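Local coordinates for beta-fructofuranosidase (Bifidobacterium adolescentis, PDB 6NOB), which probably hydrolyses terminal beta-fructofuranosyl linkages of sucrose and related sugars, at residues 84-89 against 139-144; 110-115 against 121-126; 163-166 against 170-173. One frame throughout, in Å; residues are numbered along the deposited sequence.

Interaction 1. Residues 84-89 against 139-144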
loop_
_atom_site.group_PDB
_atom_site.type_symbol
_atom_site.label_atom_id
_atom_site.label_comp_id
_atom_site.label_asym_id
_atom_site.label_seq_id
_atom_site.Cartn_x
_atom_site.Cartn_y
_atom_site.Cartn_z
ATOM N N ASP A 84 25.093 -1.595 12.377
ATOM C CA ASP A 84 24.305 -2.529 11.572
ATOM C C ASP A 84 22.819 -2.166 11.619
ATOM O O ASP A 84 21.965 -2.952 12.038
ATOM C CB ASP A 84 24.546 -3.971 12.027
ATOM C CG ASP A 84 26.009 -4.367 11.949
ATOM O OD1 ASP A 84 26.612 -4.212 10.867
ATOM O OD2 ASP A 84 26.560 -4.822 12.974
ATOM N N LEU A 85 22.530 -0.939 11.180
ATOM C CA LEU A 85 21.165 -0.429 11.224
ATOM C C LEU A 85 20.215 -1.288 10.399
ATOM O O LEU A 85 19.050 -1.464 10.775
ATOM C CB LEU A 85 21.149 1.019 10.732
ATOM C CG LEU A 85 19.923 1.885 10.999
ATOM C CD1 LEU A 85 19.477 1.753 12.444
ATOM C CD2 LEU A 85 20.244 3.332 10.663
ATOM N N LEU A 86 20.697 -1.843 9.282
ATOM C CA LEU A 86 19.849 -2.670 8.428
ATOM C C LEU A 86 19.373 -3.927 9.142
ATOM O O LEU A 86 18.294 -4.447 8.832
ATOM C CB LEU A 86 20.606 -3.059 7.162
ATOM C CG LEU A 86 20.534 -2.129 5.960
ATOM C CD1 LEU A 86 21.381 -2.713 4.845
ATOM C CD2 LEU A 86 19.096 -1.940 5.506
ATOM N N ASP A 87 20.164 -4.442 10.082
ATOM C CA ASP A 87 19.806 -5.661 10.793
ATOM C C ASP A 87 19.102 -5.386 12.113
ATOM O O ASP A 87 18.204 -6.145 12.498
ATOM C CB ASP A 87 21.055 -6.507 11.052
ATOM C CG ASP A 87 21.735 -6.951 9.770
ATOM O OD1 ASP A 87 21.028 -7.402 8.842
ATOM O OD2 ASP A 87 22.977 -6.846 9.692
ATOM N N ASN A 88 19.486 -4.323 12.816
ATOM C CA ASN A 88 18.872 -4.013 14.099
ATOM C C ASN A 88 17.666 -3.102 13.967
ATOM O O ASN A 88 16.713 -3.235 14.743
ATOM C CB ASN A 88 19.894 -3.361 15.029
ATOM C CG ASN A 88 21.034 -4.282 15.360
ATOM O OD1 ASN A 88 20.866 -5.251 16.098
ATOM N ND2 ASN A 88 22.208 -3.992 14.812
ATOM N N GLY A 89 17.689 -2.180 13.011
ATOM C CA GLY A 89 16.599 -1.245 12.836
ATOM C C GLY A 89 16.557 -0.198 13.935
ATOM O O GLY A 89 17.390 -0.151 14.839
ATOM N N GLN A 139 20.563 -6.187 -2.465
ATOM C CA GLN A 139 21.663 -6.753 -1.686
ATOM C C GLN A 139 21.152 -7.765 -0.662
ATOM O O GLN A 139 21.480 -7.711 0.525
ATOM C CB GLN A 139 22.480 -5.646 -1.013
ATOM C CG GLN A 139 23.390 -4.890 -1.978
ATOM C CD GLN A 139 23.999 -3.636 -1.374
ATOM O OE1 GLN A 139 23.797 -3.337 -0.200
ATOM N NE2 GLN A 139 24.750 -2.896 -2.182
ATOM N N GLY A 140 20.310 -8.686 -1.136
ATOM C CA GLY A 140 19.820 -9.777 -0.325
ATOM C C GLY A 140 18.588 -9.486 0.506
ATOM O O GLY A 140 18.056 -10.410 1.134
ATOM N N ARG A 141 18.110 -8.245 0.536
ATOM C CA ARG A 141 16.976 -7.879 1.369
ATOM C C ARG A 141 15.839 -7.330 0.519
ATOM O O ARG A 141 16.061 -6.714 -0.527
ATOM C CB ARG A 141 17.373 -6.836 2.417
ATOM C CG ARG A 141 18.487 -7.272 3.352
ATOM C CD ARG A 141 18.917 -6.117 4.240
ATOM N NE ARG A 141 20.327 -6.195 4.607
ATOM C CZ ARG A 141 20.766 -6.625 5.785
ATOM N NH1 ARG A 141 22.068 -6.664 6.035
ATOM N NH2 ARG A 141 19.902 -7.015 6.715
ATOM N N TYR A 142 14.612 -7.569 0.980
ATOM C CA TYR A 142 13.430 -6.948 0.397
ATOM C C TYR A 142 13.184 -5.613 1.085
ATOM O O TYR A 142 13.184 -5.536 2.318
ATOM C CB TYR A 142 12.204 -7.849 0.546
ATOM C CG TYR A 142 12.361 -9.220 -0.070
ATOM C CD1 TYR A 142 12.181 -9.414 -1.432
ATOM C CD2 TYR A 142 12.686 -10.322 0.712
ATOM C CE1 TYR A 142 12.319 -10.665 -1.999
ATOM C CE2 TYR A 142 12.827 -11.578 0.153
ATOM C CZ TYR A 142 12.643 -11.742 -1.204
ATOM O OH TYR A 142 12.783 -12.987 -1.769
ATOM N N HIS A 143 12.976 -4.569 0.291
ATOM C CA HIS A 143 12.816 -3.216 0.803
ATOM C C HIS A 143 11.387 -2.749 0.585
ATOM O O HIS A 143 10.866 -2.820 -0.534
ATOM C CB HIS A 143 13.797 -2.254 0.131
ATOM C CG HIS A 143 15.180 -2.317 0.699
ATOM N ND1 HIS A 143 15.662 -1.382 1.590
ATOM C CD2 HIS A 143 16.179 -3.212 0.516
ATOM C CE1 HIS A 143 16.902 -1.693 1.923
ATOM N NE2 HIS A 143 17.240 -2.800 1.285
ATOM N N LEU A 144 10.764 -2.267 1.654
ATOM C CA LEU A 144 9.402 -1.749 1.619
ATOM C C LEU A 144 9.427 -0.300 2.088
ATOM O O LEU A 144 9.688 -0.027 3.266
ATOM C CB LEU A 144 8.477 -2.592 2.493
ATOM C CG LEU A 144 7.083 -2.038 2.783
ATOM C CD1 LEU A 144 6.297 -1.848 1.496
ATOM C CD2 LEU A 144 6.349 -2.968 3.731
#
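Leu86 and Asp87 of the short helix 85-88 take hold of Arg141 from two directions, one apolar and one charged. The packed part is the apolar one. Leu86 lays its CB over the centre of one face of the Arg141 guanidinium, 3.8 Å above the plane, and its CD1 lies 3.6 Å from Arg141 NE. The other methyl, CD2, leans obliquely toward the ring of His143, coming to 4.2 Å from CE1. A branched leucine suits the place because one side chain can meet both neighbours. His143 turns its polar end to another partner, ND1 bonding to His162.

The looser, solvent side belongs to Asp87, an exposed residue that comes to the guanidinium at its edge, near its plane. Arg141 bends at chi3 (-149°), which directs its end toward the helix. OD1 of Asp87 serves both terminal nitrogens: the 2.4 Å to Arg141 NH2 is too short to be taken literally, and the bond to NH1, at 3.1 Å, is weak. Because OD1 alone meets both nitrogens, and the two planes lie 43° apart, the salt bridge is not the coplanar bidentate kind. Arg166 also comes close, with a long, weak ion pair to Asp87.

Shortening Arg141 to an alanine is likely to leave Asp87 without its nearest cation and Leu86 without the flat surface it packs on. The chemistry implies a tie between helix 85-88 and strand 141-149 in which the arginine offers a face to hydrocarbon and N-H groups to a carboxylate, its positive charge probably stabilising ionised Asp87.

Interaction 2. Residues 110-115 against 121-126; sequences QIYNRF and HFEPFA
Tyr112 sets its CG beside the backbone N (chi1 -72°), which swings the ring out from the end of helix 108-112 and carries the hydroxyl across to the backbone of Glu123. Ile111, one residue earlier, extends its CG1 branch fully (chi2 179°), and CD1 thereby reaches Phe125. The tyrosine hydroxyl donates to Glu123 O at 2.9 Å; the carbonyl oxygen lies at the ring edge, while the donor is tilted 33° from the carbonyl plane. Tyrosine suits this buried place because its ring packs as hydrocarbon and its far end satisfies a main-chain oxygen.

The motif is a helix end folded back against an irregular segment: Asn113 leaves the helix as the centre of an inverse gamma turn, and the chain returns as 121-126 just before strand 127-138. Arg117, in the connection between the two, pairs with Glu123 OE1 and bonds to the carbonyls of Pro124 and Phe125, while Ser118 holds Glu123 OE2.

Ile111 CD1 meets Phe125 CD1 obliquely at 3.7 Å. Its other branch, CG2, approaches Phe125 O at 3.6 Å and also sits over the rim of one face of the Tyr112 ring. Beta-branching lets isoleucine fill both places. Phe125 CD1 comes within 3.8 Å of Tyr112 OH, and Trp636 stacks on the tyrosine ring.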
loop_
_atom_site.group_PDB
_atom_site.type_symbol
_atom_site.label_atom_id
_atom_site.label_comp_id
_atom_site.label_asym_id
_atom_site.label_seq_id
_atom_site.Cartn_x
_atom_site.Cartn_y
_atom_site.Cartn_z
ATOM N N GLN A 110 4.197 -4.452 23.251
ATOM C CA GLN A 110 3.359 -3.345 23.695
ATOM C C GLN A 110 2.849 -2.511 22.524
ATOM O O GLN A 110 1.758 -1.935 22.606
ATOM C CB GLN A 110 4.134 -2.466 24.679
ATOM C CG GLN A 110 4.374 -3.117 26.031
ATOM C CD GLN A 110 5.321 -2.320 26.912
ATOM O OE1 GLN A 110 6.398 -1.910 26.477
ATOM N NE2 GLN A 110 4.923 -2.101 28.161
ATOM N N ILE A 111 3.607 -2.441 21.430
ATOM C CA ILE A 111 3.209 -1.594 20.311
ATOM C C ILE A 111 2.117 -2.257 19.478
ATOM O O ILE A 111 1.152 -1.602 19.069
ATOM C CB ILE A 111 4.437 -1.234 19.453
ATOM C CG1 ILE A 111 5.397 -0.337 20.238
ATOM C CG2 ILE A 111 4.010 -0.548 18.157
ATOM C CD1 ILE A 111 6.647 0.040 19.475
ATOM N N TYR A 112 2.232 -3.564 19.226
ATOM C CA TYR A 112 1.392 -4.220 18.235
ATOM C C TYR A 112 0.321 -5.138 18.807
ATOM O O TYR A 112 -0.690 -5.362 18.135
ATOM C CB TYR A 112 2.259 -5.029 17.260
ATOM C CG TYR A 112 3.055 -4.163 16.310
ATOM C CD1 TYR A 112 2.480 -3.667 15.148
ATOM C CD2 TYR A 112 4.378 -3.839 16.577
ATOM C CE1 TYR A 112 3.199 -2.873 14.278
ATOM C CE2 TYR A 112 5.108 -3.046 15.712
ATOM C CZ TYR A 112 4.513 -2.566 14.564
ATOM O OH TYR A 112 5.234 -1.776 13.698
ATOM N N ASN A 113 0.507 -5.680 20.009
ATOM C CA ASN A 113 -0.468 -6.615 20.577
ATOM C C ASN A 113 -1.585 -5.835 21.276
ATOM O O ASN A 113 -1.700 -5.795 22.502
ATOM C CB ASN A 113 0.221 -7.590 21.522
ATOM C CG ASN A 113 -0.722 -8.653 22.047
ATOM O OD1 ASN A 113 -1.622 -9.105 21.338
ATOM N ND2 ASN A 113 -0.522 -9.055 23.298
ATOM N N ARG A 114 -2.424 -5.203 20.455
ATOM C CA ARG A 114 -3.530 -4.391 20.941
ATOM C C ARG A 114 -4.745 -4.590 20.048
ATOM O O ARG A 114 -4.619 -4.764 18.832
ATOM C CB ARG A 114 -3.180 -2.894 20.978
ATOM C CG ARG A 114 -1.928 -2.546 21.760
ATOM C CD ARG A 114 -1.633 -1.061 21.665
ATOM N NE ARG A 114 -2.781 -0.258 22.073
ATOM C CZ ARG A 114 -3.068 0.042 23.334
ATOM N NH1 ARG A 114 -2.287 -0.393 24.314
ATOM N NH2 ARG A 114 -4.133 0.781 23.617
ATOM N N PHE A 115 -5.925 -4.557 20.665
ATOM C CA PHE A 115 -7.170 -4.624 19.911
ATOM C C PHE A 115 -7.220 -3.502 18.882
ATOM O O PHE A 115 -6.904 -2.348 19.185
ATOM C CB PHE A 115 -8.364 -4.537 20.865
ATOM C CG PHE A 115 -9.703 -4.558 20.178
ATOM C CD1 PHE A 115 -10.111 -5.663 19.446
ATOM C CD2 PHE A 115 -10.566 -3.476 20.282
ATOM C CE1 PHE A 115 -11.346 -5.682 18.822
ATOM C CE2 PHE A 115 -11.801 -3.488 19.660
ATOM C CZ PHE A 115 -12.192 -4.591 18.929
ATOM N N HIS A 121 0.207 -8.634 9.397
ATOM C CA HIS A 121 0.361 -7.688 8.302
ATOM C C HIS A 121 1.246 -6.532 8.748
ATOM O O HIS A 121 1.281 -6.177 9.929
ATOM C CB HIS A 121 -0.996 -7.156 7.834
ATOM C CG HIS A 121 -1.873 -8.198 7.209
ATOM N ND1 HIS A 121 -2.459 -9.212 7.935
ATOM C CD2 HIS A 121 -2.268 -8.377 5.926
ATOM C CE1 HIS A 121 -3.172 -9.975 7.126
ATOM N NE2 HIS A 121 -3.074 -9.490 5.901
ATOM N N PHE A 122 1.971 -5.947 7.796
ATOM C CA PHE A 122 2.841 -4.833 8.142
ATOM C C PHE A 122 2.016 -3.604 8.502
ATOM O O PHE A 122 1.081 -3.232 7.784
ATOM C CB PHE A 122 3.799 -4.490 7.002
ATOM C CG PHE A 122 4.700 -3.329 7.323
ATOM C CD1 PHE A 122 5.856 -3.520 8.065
ATOM C CD2 PHE A 122 4.369 -2.040 6.926
ATOM C CE1 PHE A 122 6.679 -2.452 8.384
ATOM C CE2 PHE A 122 5.186 -0.969 7.245
ATOM C CZ PHE A 122 6.344 -1.176 7.972
ATOM N N GLU A 123 2.370 -2.975 9.615
ATOM C CA GLU A 123 1.825 -1.702 10.051
ATOM C C GLU A 123 2.963 -0.888 10.645
ATOM O O GLU A 123 3.917 -1.461 11.188
ATOM C CB GLU A 123 0.716 -1.872 11.103
ATOM C CG GLU A 123 -0.438 -2.775 10.695
ATOM C CD GLU A 123 -1.405 -3.025 11.839
ATOM O OE1 GLU A 123 -1.209 -2.429 12.920
ATOM O OE2 GLU A 123 -2.357 -3.818 11.661
ATOM N N PRO A 124 2.905 0.437 10.549
ATOM C CA PRO A 124 3.881 1.265 11.261
ATOM C C PRO A 124 3.629 1.207 12.760
ATOM O O PRO A 124 2.621 0.674 13.229
ATOM C CB PRO A 124 3.640 2.667 10.698
ATOM C CG PRO A 124 2.209 2.647 10.274
ATOM C CD PRO A 124 1.952 1.251 9.775
ATOM N N PHE A 125 4.582 1.757 13.520
ATOM C CA PHE A 125 4.427 1.827 14.970
ATOM C C PHE A 125 3.099 2.471 15.344
ATOM O O PHE A 125 2.346 1.946 16.170
ATOM C CB PHE A 125 5.584 2.615 15.589
ATOM C CG PHE A 125 6.925 1.961 15.430
ATOM C CD1 PHE A 125 7.135 0.660 15.855
ATOM C CD2 PHE A 125 7.982 2.655 14.864
ATOM C CE1 PHE A 125 8.374 0.062 15.713
ATOM C CE2 PHE A 125 9.221 2.063 14.719
ATOM C CZ PHE A 125 9.418 0.767 15.146
ATOM N N ALA A 126 2.797 3.610 14.728
ATOM C CA ALA A 126 1.566 4.351 14.962
ATOM C C ALA A 126 1.385 5.321 13.799
ATOM O O ALA A 126 2.135 5.278 12.817
ATOM C CB ALA A 126 1.610 5.067 16.316
#

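Interaction 3. Residues 163-166 against 170-173; sequences AVSR and HWTH
Ser165 presents its CB to the flat of the Trp171 indole, a CH-pi contact with the carbon 3.5 Å from the centroid of the six-membered ring and 19° off its normal. A small residue suits this place, since a larger side chain would probably hold the indole farther off. Ala163, also small, brings its CB to 4.0 Å from Trp171 CE3. Phe122 meets the indole edge-to-face. Val164 and Thr172 point the other way from the strand pair, lying side by side and heading in the same direction, with Val164 CG1 3.9 Å from Thr172 CB. The chi1 of Val164 (78°) tucks CG1 between its backbone N and carbonyl carbon, the crowded position, and brings that methyl alongside the threonine.

These residues belong to the beta hairpin that joins strand 159-165 to strand 172-173. Val164 and Thr172 form an antiparallel hydrogen-bonded pair, with Val164 N to Thr172 O at 2.9 Å and Thr172 N to Val164 O at 2.8 Å, the latter nearly straight at the hydrogen (169°). Ala163 and His173 are the adjoining non-hydrogen-bonded pair. Both residue types at the bonded pair are beta-branched, which favours extended backbone.

Toward the turn, Ser165 OG makes a weak bond to His170 O, its stronger partner being the backbone N of Asp167, whose carboxylate also accepts from His170 ND1. One water accepts from Arg166 N at 2.7 Å and donates to His170 O, bridging the hairpin's two arms beyond the last direct backbone bond.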
loop_
_atom_site.group_PDB
_atom_site.type_symbol
_atom_site.label_atom_id
_atom_site.label_comp_id
_atom_site.label_asym_id
_atom_site.label_seq_id
_atom_site.Cartn_x
_atom_site.Cartn_y
_atom_site.Cartn_z
ATOM N N ALA A 163 11.067 0.055 5.650
ATOM C CA ALA A 163 11.250 -1.189 6.383
ATOM C C ALA A 163 11.944 -2.196 5.479
ATOM O O ALA A 163 11.838 -2.126 4.251
ATOM C CB ALA A 163 9.915 -1.761 6.886
ATOM N N VAL A 164 12.654 -3.139 6.093
ATOM C CA VAL A 164 13.464 -4.103 5.361
ATOM C C VAL A 164 13.175 -5.501 5.895
ATOM O O VAL A 164 12.775 -5.671 7.051
ATOM C CB VAL A 164 14.966 -3.753 5.462
ATOM C CG1 VAL A 164 15.538 -4.174 6.814
ATOM C CG2 VAL A 164 15.737 -4.372 4.317
ATOM N N SER A 165 13.361 -6.507 5.042
ATOM C CA SER A 165 12.991 -7.865 5.414
ATOM C C SER A 165 13.825 -8.864 4.627
ATOM O O SER A 165 14.253 -8.591 3.503
ATOM C CB SER A 165 11.500 -8.127 5.165
ATOM O OG SER A 165 11.201 -9.513 5.112
ATOM N N ARG A 166 14.032 -10.033 5.231
ATOM C CA ARG A 166 14.706 -11.142 4.575
ATOM C C ARG A 166 13.745 -12.215 4.078
ATOM O O ARG A 166 14.187 -13.144 3.393
ATOM C CB ARG A 166 15.723 -11.785 5.527
ATOM C CG ARG A 166 16.849 -10.862 5.975
ATOM C CD ARG A 166 17.926 -11.638 6.728
ATOM N NE ARG A 166 19.151 -10.865 6.919
ATOM C CZ ARG A 166 20.038 -10.609 5.961
ATOM N NH1 ARG A 166 19.846 -11.065 4.731
ATOM N NH2 ARG A 166 21.123 -9.897 6.234
ATOM N N HIS A 170 8.519 -10.968 7.928
ATOM C CA HIS A 170 8.962 -10.262 9.125
ATOM C C HIS A 170 9.733 -9.012 8.722
ATOM O O HIS A 170 10.625 -9.080 7.871
ATOM C CB HIS A 170 9.845 -11.156 9.999
ATOM C CG HIS A 170 9.205 -12.453 10.385
ATOM N ND1 HIS A 170 9.362 -13.608 9.650
ATOM C CD2 HIS A 170 8.412 -12.779 11.432
ATOM C CE1 HIS A 170 8.690 -14.589 10.226
ATOM N NE2 HIS A 170 8.105 -14.112 11.310
ATOM N N TRP A 171 9.416 -7.884 9.353
ATOM C CA TRP A 171 9.921 -6.586 8.927
ATOM C C TRP A 171 10.722 -5.914 10.033
ATOM O O TRP A 171 10.362 -5.983 11.211
ATOM C CB TRP A 171 8.763 -5.690 8.477
ATOM C CG TRP A 171 8.120 -6.250 7.258
ATOM C CD1 TRP A 171 7.024 -7.063 7.204
ATOM C CD2 TRP A 171 8.567 -6.089 5.910
ATOM N NE1 TRP A 171 6.750 -7.399 5.901
ATOM C CE2 TRP A 171 7.684 -6.814 5.086
ATOM C CE3 TRP A 171 9.620 -5.386 5.316
ATOM C CZ2 TRP A 171 7.823 -6.863 3.701
ATOM C CZ3 TRP A 171 9.760 -5.437 3.942
ATOM C CH2 TRP A 171 8.865 -6.169 3.149
ATOM N N THR A 172 11.817 -5.271 9.632
ATOM C CA THR A 172 12.667 -4.483 10.513
ATOM C C THR A 172 12.527 -3.013 10.136
ATOM O O THR A 172 12.714 -2.650 8.970
ATOM C CB THR A 172 14.129 -4.927 10.401
ATOM O OG1 THR A 172 14.275 -6.252 10.930
ATOM C CG2 THR A 172 15.038 -3.980 11.164
ATOM N N HIS A 173 12.197 -2.176 11.119
ATOM C CA HIS A 173 11.904 -0.770 10.863
ATOM C C HIS A 173 13.181 0.041 10.691
ATOM O O HIS A 173 14.141 -0.116 11.448
ATOM C CB HIS A 173 11.079 -0.182 12.004
ATOM C CG HIS A 173 9.700 -0.752 12.112
ATOM N ND1 HIS A 173 8.664 -0.354 11.296
ATOM C CD2 HIS A 173 9.185 -1.685 12.947
ATOM C CE1 HIS A 173 7.569 -1.019 11.621
ATOM N NE2 HIS A 173 7.857 -1.831 12.623
HETATM O O HOH W 1 13.284 -10.261 7.772
#

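In the fold
Interactions 1 and 3 lie side by side, their centres about 6 Å apart, because strands 141-149 and 159-165 are neighbours in one sheet; strand 172-173 follows 159-165 there. The run of antiparallel strands 127-138, 141-149, 159-165 and 172-173 is consistent with a blade of the five-bladed propeller that carries the active site in this family. Interaction 2, centred about 14 Å from interaction 3 and 20 Å from interaction 1, is nested in the chain loop closed by interaction 1; interaction 3 opens after both have closed. Phe122 packs on Ala163 and Trp171, Phe125 on His173. Helix 85-88 thus reaches strand 141-149 through interaction 1, and helix 108-112 the segment leading into strand 127-138 through interaction 2.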